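Local coordinates for extracellular matrix-binding protein EbhA (Staphylococcus aureus, PDB 2DGJ) that is a cell wall-associated adhesin that probably binds extracellular matrix, this piece being part of a rod built from a string of three-helix bundles, at residues N92-Q98 with L125-N130; L6-I10 with A40-L44; A210-N215 with L228-V232; Q20-D24 with A109-D113. All blocks are in the same frame, centred on the assembly; numbering follows the deposited sequence.

Contact 1: residues N92-Q98 with L125-N130; sequences NHITNAQ and LDGAMN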
loop_
_atom_site.group_PDB
_atom_site.type_symbol
_atom_site.label_atom_id
_atom_site.label_comp_id
_atom_site.label_asym_id
_atom_site.label_seq_id
_atom_site.Cartn_x
_atom_site.Cartn_y
_atom_site.Cartn_z
ATOM N N ASN A 92 15.394 15.701 0.156
ATOM C CA ASN A 92 16.390 16.726 -0.163
ATOM C C ASN A 92 16.796 16.842 -1.634
ATOM O O ASN A 92 17.695 17.613 -1.961
ATOM C CB ASN A 92 17.673 16.475 0.639
ATOM C CG ASN A 92 17.408 16.034 2.062
ATOM O OD1 ASN A 92 16.807 16.763 2.851
ATOM N ND2 ASN A 92 17.867 14.832 2.404
ATOM N N HIS A 93 16.148 16.109 -2.527
ATOM C CA HIS A 93 16.557 16.167 -3.925
ATOM C C HIS A 93 15.572 16.746 -4.923
ATOM O O HIS A 93 15.983 17.251 -5.967
ATOM C CB HIS A 93 17.001 14.771 -4.351
ATOM C CG HIS A 93 18.012 14.171 -3.426
ATOM N ND1 HIS A 93 19.325 14.584 -3.380
ATOM C CD2 HIS A 93 17.882 13.227 -2.461
ATOM C CE1 HIS A 93 19.960 13.928 -2.437
ATOM N NE2 HIS A 93 19.111 13.094 -1.854
ATOM N N ILE A 94 14.278 16.681 -4.623
ATOM C CA ILE A 94 13.285 17.237 -5.535
ATOM C C ILE A 94 13.436 18.757 -5.617
ATOM O O ILE A 94 13.910 19.395 -4.674
ATOM C CB ILE A 94 11.848 16.911 -5.080
ATOM C CG1 ILE A 94 11.618 17.443 -3.664
ATOM C CG2 ILE A 94 11.613 15.413 -5.141
ATOM C CD1 ILE A 94 10.195 17.284 -3.172
ATOM N N THR A 95 13.035 19.340 -6.744
ATOM C CA THR A 95 13.132 20.785 -6.928
ATOM C C THR A 95 11.929 21.441 -6.259
ATOM O O THR A 95 10.944 20.766 -5.939
ATOM C CB THR A 95 13.138 21.161 -8.424
ATOM O OG1 THR A 95 11.909 20.736 -9.024
ATOM C CG2 THR A 95 14.307 20.488 -9.149
ATOM N N ASN A 96 12.005 22.752 -6.050
ATOM C CA ASN A 96 10.915 23.474 -5.415
ATOM C C ASN A 96 9.609 23.266 -6.173
ATOM O O ASN A 96 8.558 23.077 -5.568
ATOM C CB ASN A 96 11.237 24.967 -5.333
ATOM C CG ASN A 96 12.461 25.253 -4.480
ATOM O OD1 ASN A 96 12.659 24.633 -3.437
ATOM N ND2 ASN A 96 13.277 26.210 -4.910
ATOM N N ALA A 97 9.685 23.289 -7.499
ATOM C CA ALA A 97 8.500 23.102 -8.328
ATOM C C ALA A 97 7.902 21.724 -8.089
ATOM O O ALA A 97 6.680 21.569 -8.027
ATOM C CB ALA A 97 8.854 23.269 -9.801
ATOM N N GLN A 98 8.769 20.724 -7.959
ATOM C CA GLN A 98 8.312 19.362 -7.729
ATOM C C GLN A 98 7.710 19.274 -6.338
ATOM O O GLN A 98 6.696 18.608 -6.133
ATOM C CB GLN A 98 9.475 18.369 -7.848
ATOM C CG GLN A 98 10.163 18.367 -9.200
ATOM C CD GLN A 98 11.277 17.334 -9.295
ATOM O OE1 GLN A 98 12.135 17.247 -8.417
ATOM N NE2 GLN A 98 11.274 16.553 -10.370
ATOM N N LEU A 125 10.142 9.706 -6.874
ATOM C CA LEU A 125 10.673 10.825 -7.649
ATOM C C LEU A 125 11.971 11.318 -7.020
ATOM O O LEU A 125 12.963 11.531 -7.710
ATOM C CB LEU A 125 9.660 11.969 -7.699
ATOM C CG LEU A 125 10.062 13.158 -8.573
ATOM C CD1 LEU A 125 10.068 12.741 -10.040
ATOM C CD2 LEU A 125 9.093 14.308 -8.342
ATOM N N ASP A 126 11.960 11.496 -5.704
ATOM C CA ASP A 126 13.145 11.952 -4.987
ATOM C C ASP A 126 14.275 10.943 -5.177
ATOM O O ASP A 126 15.438 11.316 -5.325
ATOM C CB ASP A 126 12.846 12.100 -3.495
ATOM C CG ASP A 126 13.999 12.721 -2.729
ATOM O OD1 ASP A 126 14.254 13.931 -2.918
ATOM O OD2 ASP A 126 14.657 12.003 -1.948
ATOM N N GLY A 127 13.925 9.660 -5.157
ATOM C CA GLY A 127 14.928 8.627 -5.335
ATOM C C GLY A 127 15.580 8.741 -6.700
ATOM O O GLY A 127 16.790 8.589 -6.836
ATOM N N ALA A 128 14.768 9.013 -7.715
ATOM C CA ALA A 128 15.264 9.151 -9.080
ATOM C C ALA A 128 16.133 10.398 -9.211
ATOM O O ALA A 128 17.187 10.364 -9.850
ATOM C CB ALA A 128 14.092 9.219 -10.046
HETATM N N MSE A 129 15.689 11.496 -8.608
HETATM C CA MSE A 129 16.445 12.742 -8.638
HETATM C C MSE A 129 17.800 12.490 -7.989
HETATM O O MSE A 129 18.828 12.963 -8.469
HETATM C CB MSE A 129 15.708 13.839 -7.869
HETATM C CG MSE A 129 14.481 14.391 -8.573
HETATM SE SE MSE A 129 14.938 15.398 -10.159
HETATM C CE MSE A 129 15.376 17.087 -9.327
ATOM N N ASN A 130 17.790 11.729 -6.900
ATOM C CA ASN A 130 19.014 11.401 -6.182
ATOM C C ASN A 130 19.962 10.648 -7.107
ATOM O O ASN A 130 21.172 10.879 -7.100
ATOM C CB ASN A 130 18.682 10.537 -4.965
ATOM C CG ASN A 130 19.894 10.258 -4.096
ATOM O OD1 ASN A 130 20.217 9.108 -3.813
ATOM N ND2 ASN A 130 20.570 11.315 -3.662
HETATM O O HOH W 1 16.441 13.122 0.183
#
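A capping box opens helix 96-108 of the first GA module, and the loop leading into it is pinned to helix 112-135. T95 is the N-cap residue: its N donates to Q98 OE1 (2.8 Å), while Q98 N returns a weak bond to T95 OG1 (3.3 Å). The residues just before T95 are held by D126 of helix 112-135, whose side chain accepts from the loop backbone. Its OD1 takes H93 N at 2.9 Å and, weakly, I94 N at 3.2 Å; its OD2 reaches N92 N through water 1. The H93 ring lies over N130, whose CB stands 4.0 Å from the ring centroid in a CH-pi contact. The CE of selenomethionine M129 lies against Q98 OE1 (3.4 Å) and T95 CG2 (3.6 Å), and I94 CG2 meets L125 CD2 at 4.2 Å. The site also faces the next bundle: M129 packs on helices 153-170 and 180-194, while T95 OG1 and Q98 NE2 bond to the carbonyls of G175 and T178 in the loop between those two helices.

Contact 2: residues L6-I10 with A40-L44; sequences LQHGI and AKAIL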
loop_
_atom_site.group_PDB
_atom_site.type_symbol
_atom_site.label_atom_id
_atom_site.label_comp_id
_atom_site.label_asym_id
_atom_site.label_seq_id
_atom_site.Cartn_x
_atom_site.Cartn_y
_atom_site.Cartn_z
ATOM N N LEU A 6 -35.609 7.388 12.228
ATOM C CA LEU A 6 -34.998 6.065 12.161
ATOM C C LEU A 6 -34.976 5.590 10.711
ATOM O O LEU A 6 -33.978 5.033 10.242
ATOM C CB LEU A 6 -35.783 5.074 13.022
ATOM C CG LEU A 6 -35.182 3.669 13.114
ATOM C CD1 LEU A 6 -33.801 3.728 13.764
ATOM C CD2 LEU A 6 -36.112 2.778 13.911
ATOM N N GLN A 7 -36.081 5.813 10.005
ATOM C CA GLN A 7 -36.186 5.429 8.604
ATOM C C GLN A 7 -35.122 6.199 7.834
ATOM O O GLN A 7 -34.505 5.677 6.902
ATOM C CB GLN A 7 -37.573 5.774 8.059
ATOM C CG GLN A 7 -37.741 5.531 6.561
ATOM C CD GLN A 7 -37.707 4.059 6.190
ATOM O OE1 GLN A 7 -38.569 3.285 6.605
ATOM N NE2 GLN A 7 -36.710 3.666 5.409
ATOM N N HIS A 8 -34.914 7.449 8.245
ATOM C CA HIS A 8 -33.923 8.315 7.622
ATOM C C HIS A 8 -32.528 7.721 7.777
ATOM O O HIS A 8 -31.755 7.689 6.820
ATOM C CB HIS A 8 -33.982 9.713 8.247
ATOM C CG HIS A 8 -32.855 10.613 7.832
ATOM N ND1 HIS A 8 -31.638 10.629 8.477
ATOM C CD2 HIS A 8 -32.760 11.504 6.817
ATOM C CE1 HIS A 8 -30.839 11.494 7.880
ATOM N NE2 HIS A 8 -31.492 12.040 6.870
ATOM N N GLY A 9 -32.219 7.248 8.983
ATOM C CA GLY A 9 -30.925 6.644 9.247
ATOM C C GLY A 9 -30.698 5.451 8.334
ATOM O O GLY A 9 -29.604 5.259 7.810
ATOM N N ILE A 10 -31.740 4.649 8.142
ATOM C CA ILE A 10 -31.654 3.480 7.273
ATOM C C ILE A 10 -31.482 3.896 5.812
ATOM O O ILE A 10 -30.690 3.311 5.078
ATOM C CB ILE A 10 -32.922 2.598 7.390
ATOM C CG1 ILE A 10 -33.074 2.099 8.830
ATOM C CG2 ILE A 10 -32.833 1.418 6.428
ATOM C CD1 ILE A 10 -34.305 1.243 9.076
ATOM N N ALA A 40 -31.433 -1.339 13.256
ATOM C CA ALA A 40 -32.524 -0.400 13.018
ATOM C C ALA A 40 -33.575 -1.007 12.095
ATOM O O ALA A 40 -34.766 -0.968 12.391
ATOM C CB ALA A 40 -31.982 0.902 12.414
ATOM N N LYS A 41 -33.128 -1.576 10.979
ATOM C CA LYS A 41 -34.048 -2.189 10.027
ATOM C C LYS A 41 -34.940 -3.201 10.726
ATOM O O LYS A 41 -36.161 -3.173 10.587
ATOM C CB LYS A 41 -33.280 -2.899 8.902
ATOM C CG LYS A 41 -32.538 -1.982 7.949
ATOM C CD LYS A 41 -31.804 -2.801 6.891
ATOM C CE LYS A 41 -30.948 -1.930 5.983
ATOM N NZ LYS A 41 -30.114 -2.767 5.075
ATOM N N ALA A 42 -34.320 -4.106 11.472
ATOM C CA ALA A 42 -35.042 -5.145 12.187
ATOM C C ALA A 42 -36.048 -4.542 13.165
ATOM O O ALA A 42 -37.211 -4.946 13.203
ATOM C CB ALA A 42 -34.060 -6.038 12.929
ATOM N N ILE A 43 -35.592 -3.572 13.948
ATOM C CA ILE A 43 -36.448 -2.912 14.923
ATOM C C ILE A 43 -37.596 -2.182 14.235
ATOM O O ILE A 43 -38.738 -2.248 14.691
ATOM C CB ILE A 43 -35.645 -1.907 15.773
ATOM C CG1 ILE A 43 -34.677 -2.662 16.686
ATOM C CG2 ILE A 43 -36.597 -1.031 16.588
ATOM C CD1 ILE A 43 -33.750 -1.769 17.492
ATOM N N LEU A 44 -37.300 -1.494 13.138
ATOM C CA LEU A 44 -38.328 -0.761 12.411
ATOM C C LEU A 44 -39.363 -1.732 11.845
ATOM O O LEU A 44 -40.549 -1.425 11.785
ATOM C CB LEU A 44 -37.701 0.043 11.273
ATOM C CG LEU A 44 -38.574 1.155 10.688
ATOM C CD1 LEU A 44 -38.827 2.195 11.758
ATOM C CD2 LEU A 44 -37.881 1.795 9.503
#
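Apolar packing makes up most of this contact, a compact example of how two helices of a bundle meet without any hydrogen bond between them. Helices 3-11 and 27-46 run roughly antiparallel here, their segment axes 10.0 Å apart at closest approach and crossing at -141°. L6 and I10, one turn apart, face A40 and L44, also one turn apart. The methyls of L6 divide between the two partners, CD1 lying 3.6 Å from A40 CB and CD2 3.5 Å from L44 CD1. I10 adds the second layer: its CG1 is 3.9 Å from A40 CB and its CD1 3.6 Å from L44 CD2. The small A40 lets I10 CD1 come down to the opposing backbone, 3.6 Å from K41 CA.

Polar residues border this patch and contribute carbon surface. The aliphatic part of K41 lies along I10, CG to I10 CG2 at 3.7 Å, before its NZ makes a long, weak ion pair with E13. Q7 brings OE1 to 3.3 Å from L44 CD2, a van der Waals approach, while its NE2 bonds to D11.

Helix 55-70 completes the FIVAR three-helix bundle, with V57 and A60 against L6 and V64 against A40. With no directional bond across the pair, cohesion here rests on the burial and shape fit of aliphatic side chains.

Contact 3: residues A210-N215 with L228-V232; sequences ATNTIN and LKHQV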
loop_
_atom_site.group_PDB
_atom_site.type_symbol
_atom_site.label_atom_id
_atom_site.label_comp_id
_atom_site.label_asym_id
_atom_site.label_seq_id
_atom_site.Cartn_x
_atom_site.Cartn_y
_atom_site.Cartn_z
ATOM N N ALA A 210 50.462 5.266 -35.256
ATOM C CA ALA A 210 51.589 6.186 -35.315
ATOM C C ALA A 210 52.904 5.421 -35.250
ATOM O O ALA A 210 53.860 5.757 -35.946
ATOM C CB ALA A 210 51.515 7.186 -34.171
ATOM N N THR A 211 52.950 4.394 -34.407
ATOM C CA THR A 211 54.148 3.576 -34.254
ATOM C C THR A 211 54.420 2.779 -35.521
ATOM O O THR A 211 55.555 2.680 -35.976
ATOM C CB THR A 211 54.012 2.598 -33.070
ATOM O OG1 THR A 211 54.036 3.335 -31.842
ATOM C CG2 THR A 211 55.150 1.594 -33.068
ATOM N N ASN A 212 53.368 2.210 -36.093
ATOM C CA ASN A 212 53.514 1.432 -37.314
ATOM C C ASN A 212 53.870 2.323 -38.499
ATOM O O ASN A 212 54.592 1.906 -39.402
ATOM C CB ASN A 212 52.231 0.652 -37.613
ATOM C CG ASN A 212 51.969 -0.451 -36.605
ATOM O OD1 ASN A 212 52.902 -1.015 -36.027
ATOM N ND2 ASN A 212 50.696 -0.774 -36.402
ATOM N N THR A 213 53.357 3.549 -38.498
ATOM C CA THR A 213 53.651 4.478 -39.583
ATOM C C THR A 213 55.105 4.925 -39.500
ATOM O O THR A 213 55.795 4.993 -40.515
ATOM C CB THR A 213 52.730 5.720 -39.535
ATOM O OG1 THR A 213 52.615 6.175 -38.185
ATOM C CG2 THR A 213 51.351 5.389 -40.065
ATOM N N ILE A 214 55.575 5.219 -38.291
ATOM C CA ILE A 214 56.960 5.640 -38.107
ATOM C C ILE A 214 57.920 4.538 -38.554
ATOM O O ILE A 214 58.902 4.802 -39.253
ATOM C CB ILE A 214 57.248 5.987 -36.624
ATOM C CG1 ILE A 214 56.618 7.337 -36.275
ATOM C CG2 ILE A 214 58.749 6.026 -36.376
ATOM C CD1 ILE A 214 56.850 7.792 -34.842
ATOM N N ASN A 215 57.631 3.307 -38.145
ATOM C CA ASN A 215 58.475 2.170 -38.499
ATOM C C ASN A 215 58.648 2.025 -40.003
ATOM O O ASN A 215 59.692 1.558 -40.468
ATOM C CB ASN A 215 57.887 0.870 -37.940
ATOM C CG ASN A 215 58.596 0.401 -36.680
ATOM O OD1 ASN A 215 59.822 0.274 -36.655
ATOM N ND2 ASN A 215 57.826 0.126 -35.633
ATOM N N LEU A 228 61.568 8.364 -31.766
ATOM C CA LEU A 228 60.191 8.767 -32.034
ATOM C C LEU A 228 59.176 7.775 -31.483
ATOM O O LEU A 228 58.162 8.170 -30.910
ATOM C CB LEU A 228 59.991 8.941 -33.544
ATOM C CG LEU A 228 60.196 10.335 -34.152
ATOM C CD1 LEU A 228 61.208 11.134 -33.359
ATOM C CD2 LEU A 228 60.643 10.180 -35.589
ATOM N N LYS A 229 59.442 6.486 -31.667
ATOM C CA LYS A 229 58.541 5.452 -31.176
ATOM C C LYS A 229 58.418 5.540 -29.657
ATOM O O LYS A 229 57.342 5.328 -29.097
ATOM C CB LYS A 229 59.043 4.067 -31.596
ATOM C CG LYS A 229 58.901 3.792 -33.086
ATOM C CD LYS A 229 59.684 2.558 -33.533
ATOM C CE LYS A 229 59.046 1.266 -33.053
ATOM N NZ LYS A 229 59.729 0.080 -33.647
ATOM N N HIS A 230 59.525 5.858 -28.995
ATOM C CA HIS A 230 59.527 5.990 -27.546
ATOM C C HIS A 230 58.731 7.235 -27.159
ATOM O O HIS A 230 58.017 7.236 -26.158
ATOM C CB HIS A 230 60.957 6.111 -27.018
ATOM C CG HIS A 230 61.056 6.058 -25.527
ATOM N ND1 HIS A 230 60.683 4.935 -24.800
ATOM C CD2 HIS A 230 61.470 6.960 -24.621
ATOM C CE1 HIS A 230 60.870 5.165 -23.520
ATOM N NE2 HIS A 230 61.349 6.396 -23.374
ATOM N N GLN A 231 58.857 8.291 -27.957
ATOM C CA GLN A 231 58.131 9.528 -27.690
ATOM C C GLN A 231 56.631 9.267 -27.808
ATOM O O GLN A 231 55.821 9.888 -27.116
ATOM C CB GLN A 231 58.551 10.623 -28.673
ATOM C CG GLN A 231 60.054 10.848 -28.747
ATOM C CD GLN A 231 60.413 12.273 -29.121
ATOM O OE1 GLN A 231 59.802 12.868 -30.010
ATOM N NE2 GLN A 231 61.415 12.828 -28.447
ATOM N N VAL A 232 56.264 8.346 -28.694
ATOM C CA VAL A 232 54.864 7.981 -28.885
ATOM C C VAL A 232 54.415 7.189 -27.660
ATOM O O VAL A 232 53.296 7.349 -27.169
ATOM C CB VAL A 232 54.687 7.094 -30.135
ATOM C CG1 VAL A 232 53.279 6.511 -30.161
ATOM C CG2 VAL A 232 54.959 7.899 -31.400
#
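Two short helical segments lie almost exactly antiparallel, at 175°, with axes 9.7 Å apart at closest approach. Their backbones come nearest at T211 and K229, where the CA atoms are 5.7 Å apart. Each segment keeps its own helical hydrogen bonds, I214 N to A210 O (3.0 Å) on one side and V232 N to L228 O (2.9 Å) on the other, so side chains do the joining.

I214 is the central apolar residue. Its CD1 lies 3.6 Å from L228 CB and 3.9 Å from V232 CG2, bridging two residues one turn apart on the facing helix. A210 CB adds a looser contact with V232 CG1 at 4.4 Å. Toward the outer side, K229 stretches along helix 199-215: its CG is 4.0 Å from I214 CG2, its CE 3.9 Å from T211 CG2, and its NZ gives a weak hydrogen bond of 3.0 Å to N215 OD1. The methylene chain of the lysine thus packs on the helix while its charge ends beside an amide. T211 meets V232 CG1 through OG1 at 3.7 Å, but that hydroxyl is bonded to K207 O.

Helix 238-250 supplies the third wall, V241 touching A210 and V244 touching V232. An apolar interior bordered by polar residues, enclosed by three consecutive helices, is the arrangement of the three-helix GA module.

Contact 4: residues Q20-D24 with A109-D113; sequences QKYRD and ATTVD. With SO4 (sulfate ion), chain C.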
loop_
_atom_site.group_PDB
_atom_site.type_symbol
_atom_site.label_atom_id
_atom_site.label_comp_id
_atom_site.label_asym_id
_atom_site.label_seq_id
_atom_site.Cartn_x
_atom_site.Cartn_y
_atom_site.Cartn_z
ATOM N N GLN A 20 -16.076 9.253 2.195
ATOM C CA GLN A 20 -14.710 9.033 2.640
ATOM C C GLN A 20 -14.692 8.954 4.171
ATOM O O GLN A 20 -13.856 8.263 4.762
ATOM C CB GLN A 20 -13.835 10.189 2.146
ATOM C CG GLN A 20 -12.344 10.074 2.452
ATOM C CD GLN A 20 -12.027 10.340 3.898
ATOM O OE1 GLN A 20 -12.663 11.185 4.532
ATOM N NE2 GLN A 20 -11.033 9.633 4.432
ATOM N N LYS A 21 -15.624 9.663 4.805
ATOM C CA LYS A 21 -15.714 9.673 6.260
ATOM C C LYS A 21 -15.912 8.250 6.775
ATOM O O LYS A 21 -15.361 7.868 7.807
ATOM C CB LYS A 21 -16.874 10.570 6.709
ATOM C CG LYS A 21 -17.008 10.720 8.217
ATOM C CD LYS A 21 -18.038 11.781 8.586
ATOM C CE LYS A 21 -18.189 11.925 10.098
ATOM N NZ LYS A 21 -16.919 12.316 10.771
ATOM N N TYR A 22 -16.701 7.472 6.046
ATOM C CA TYR A 22 -16.976 6.088 6.410
ATOM C C TYR A 22 -15.840 5.201 5.908
ATOM O O TYR A 22 -15.200 4.485 6.683
ATOM C CB TYR A 22 -18.293 5.630 5.773
ATOM C CG TYR A 22 -18.546 4.139 5.894
ATOM C CD1 TYR A 22 -19.023 3.582 7.081
ATOM C CD2 TYR A 22 -18.280 3.280 4.826
ATOM C CE1 TYR A 22 -19.232 2.210 7.200
ATOM C CE2 TYR A 22 -18.479 1.908 4.937
ATOM C CZ TYR A 22 -18.957 1.376 6.125
ATOM O OH TYR A 22 -19.162 0.016 6.240
ATOM N N ARG A 23 -15.611 5.266 4.600
ATOM C CA ARG A 23 -14.579 4.498 3.910
ATOM C C ARG A 23 -13.281 4.321 4.697
ATOM O O ARG A 23 -12.889 3.196 5.010
ATOM C CB ARG A 23 -14.253 5.172 2.582
ATOM C CG ARG A 23 -14.402 4.294 1.356
ATOM C CD ARG A 23 -15.836 4.228 0.876
ATOM N NE ARG A 23 -15.895 4.052 -0.571
ATOM C CZ ARG A 23 -15.326 3.048 -1.239
ATOM N NH1 ARG A 23 -14.649 2.100 -0.597
ATOM N NH2 ARG A 23 -15.437 2.996 -2.560
ATOM N N ASP A 24 -12.615 5.433 5.002
ATOM C CA ASP A 24 -11.345 5.399 5.729
ATOM C C ASP A 24 -11.439 5.381 7.247
ATOM O O ASP A 24 -10.416 5.454 7.929
ATOM C CB ASP A 24 -10.457 6.566 5.291
ATOM C CG ASP A 24 -10.033 6.460 3.846
ATOM O OD1 ASP A 24 -9.619 5.354 3.448
ATOM O OD2 ASP A 24 -10.104 7.468 3.110
ATOM N N ALA A 109 -5.690 15.534 -2.215
ATOM C CA ALA A 109 -6.084 14.139 -2.017
ATOM C C ALA A 109 -7.349 14.029 -1.166
ATOM O O ALA A 109 -7.457 14.649 -0.112
ATOM C CB ALA A 109 -4.946 13.364 -1.363
ATOM N N THR A 110 -8.302 13.223 -1.624
ATOM C CA THR A 110 -9.565 13.036 -0.912
ATOM C C THR A 110 -9.658 11.736 -0.118
ATOM O O THR A 110 -10.586 11.561 0.672
ATOM C CB THR A 110 -10.760 13.076 -1.880
ATOM O OG1 THR A 110 -10.628 12.021 -2.841
ATOM C CG2 THR A 110 -10.827 14.419 -2.596
ATOM N N THR A 111 -8.709 10.824 -0.319
ATOM C CA THR A 111 -8.724 9.555 0.399
ATOM C C THR A 111 -7.369 9.238 1.026
ATOM O O THR A 111 -6.341 9.775 0.610
ATOM C CB THR A 111 -9.107 8.395 -0.530
ATOM O OG1 THR A 111 -8.067 8.186 -1.494
ATOM C CG2 THR A 111 -10.408 8.713 -1.257
ATOM N N VAL A 112 -7.373 8.368 2.030
ATOM C CA VAL A 112 -6.133 7.978 2.695
ATOM C C VAL A 112 -5.240 7.251 1.695
ATOM O O VAL A 112 -4.020 7.407 1.709
ATOM C CB VAL A 112 -6.404 7.053 3.899
ATOM C CG1 VAL A 112 -5.095 6.556 4.484
ATOM C CG2 VAL A 112 -7.207 7.804 4.956
ATOM N N ASP A 113 -5.852 6.453 0.822
ATOM C CA ASP A 113 -5.099 5.722 -0.190
ATOM C C ASP A 113 -4.453 6.701 -1.163
ATOM O O ASP A 113 -3.317 6.507 -1.589
ATOM C CB ASP A 113 -6.006 4.760 -0.968
ATOM C CG ASP A 113 -6.449 3.575 -0.132
ATOM O OD1 ASP A 113 -5.593 2.982 0.556
ATOM O OD2 ASP A 113 -7.649 3.228 -0.177
HETATM S S SO4 C . -8.092 10.778 -4.600
HETATM O O1 SO4 C . -9.068 11.797 -5.025
HETATM O O2 SO4 C . -7.079 10.598 -5.655
HETATM O O3 SO4 C . -7.425 11.227 -3.360
HETATM O O4 SO4 C . -8.790 9.495 -4.386
#
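One carboxylate oxygen here serves two donors from different parts of the rod: D24 OD2 accepts V112 N across the contact at 3.1 Å, with a nearly straight 170° angle, and Q20 NE2 from its own segment at 2.7 Å. V112 is the first residue of helix 112-135, so its amide has no carbonyl of a preceding turn to bond, and an aspartate just past the end of helix 20-23 takes it instead. The neighbouring T111 is the N-cap residue of the same helix, its OG1 bonded to G114 N one turn in.

Around this polar link the packing is thin. D24 CG lies 3.3 Å from V112 CG2, and Q20 CG approaches T110 O at 2.9 Å, a tight carbon-oxygen contact. The two segments belong to successive FIVAR and GA modules, so the contact spans a junction in the string of three-helix bundles. The first half of helix 73-88 runs beside it: Q20 NE2 also bonds to G73 O, K21 forms a salt bridge with D74, and V112 touches A80.

A sulfate ion, probably from the crystallisation liquor, sits at the turn before helix 112-135. T110 N gives its O3 a bond of 2.8 Å and T110 OG1 gives its O1 one of 2.7 Å. T111 adds a weak bond from N to O3 at 3.3 Å and another from OG1 to O4, also 3.3 Å.

The four contacts illustrate how a modular rod varies its chemistry along its length. Contacts 1, 2 and 3 are all partly buried; contact 4 alone is a surface contact, with the smallest buried area of the set. Contacts 2 and 3, about 101 Å apart between centres and on opposite sides of the chain's centre, each pair two helices running in opposed directions within one bundle, at 141° in contact 2 and 175° in contact 3; aliphatic packing dominates both, though contact 3 adds a weak lysine-asparagine bond at its margin. Contacts 1 and 4 share helix 112-135, with centres about 27 Å apart, and rely on aspartate side chains that accept backbone amides. Contact 1, near the middle of the chain, supplements its polar bonds with selenomethionine packing.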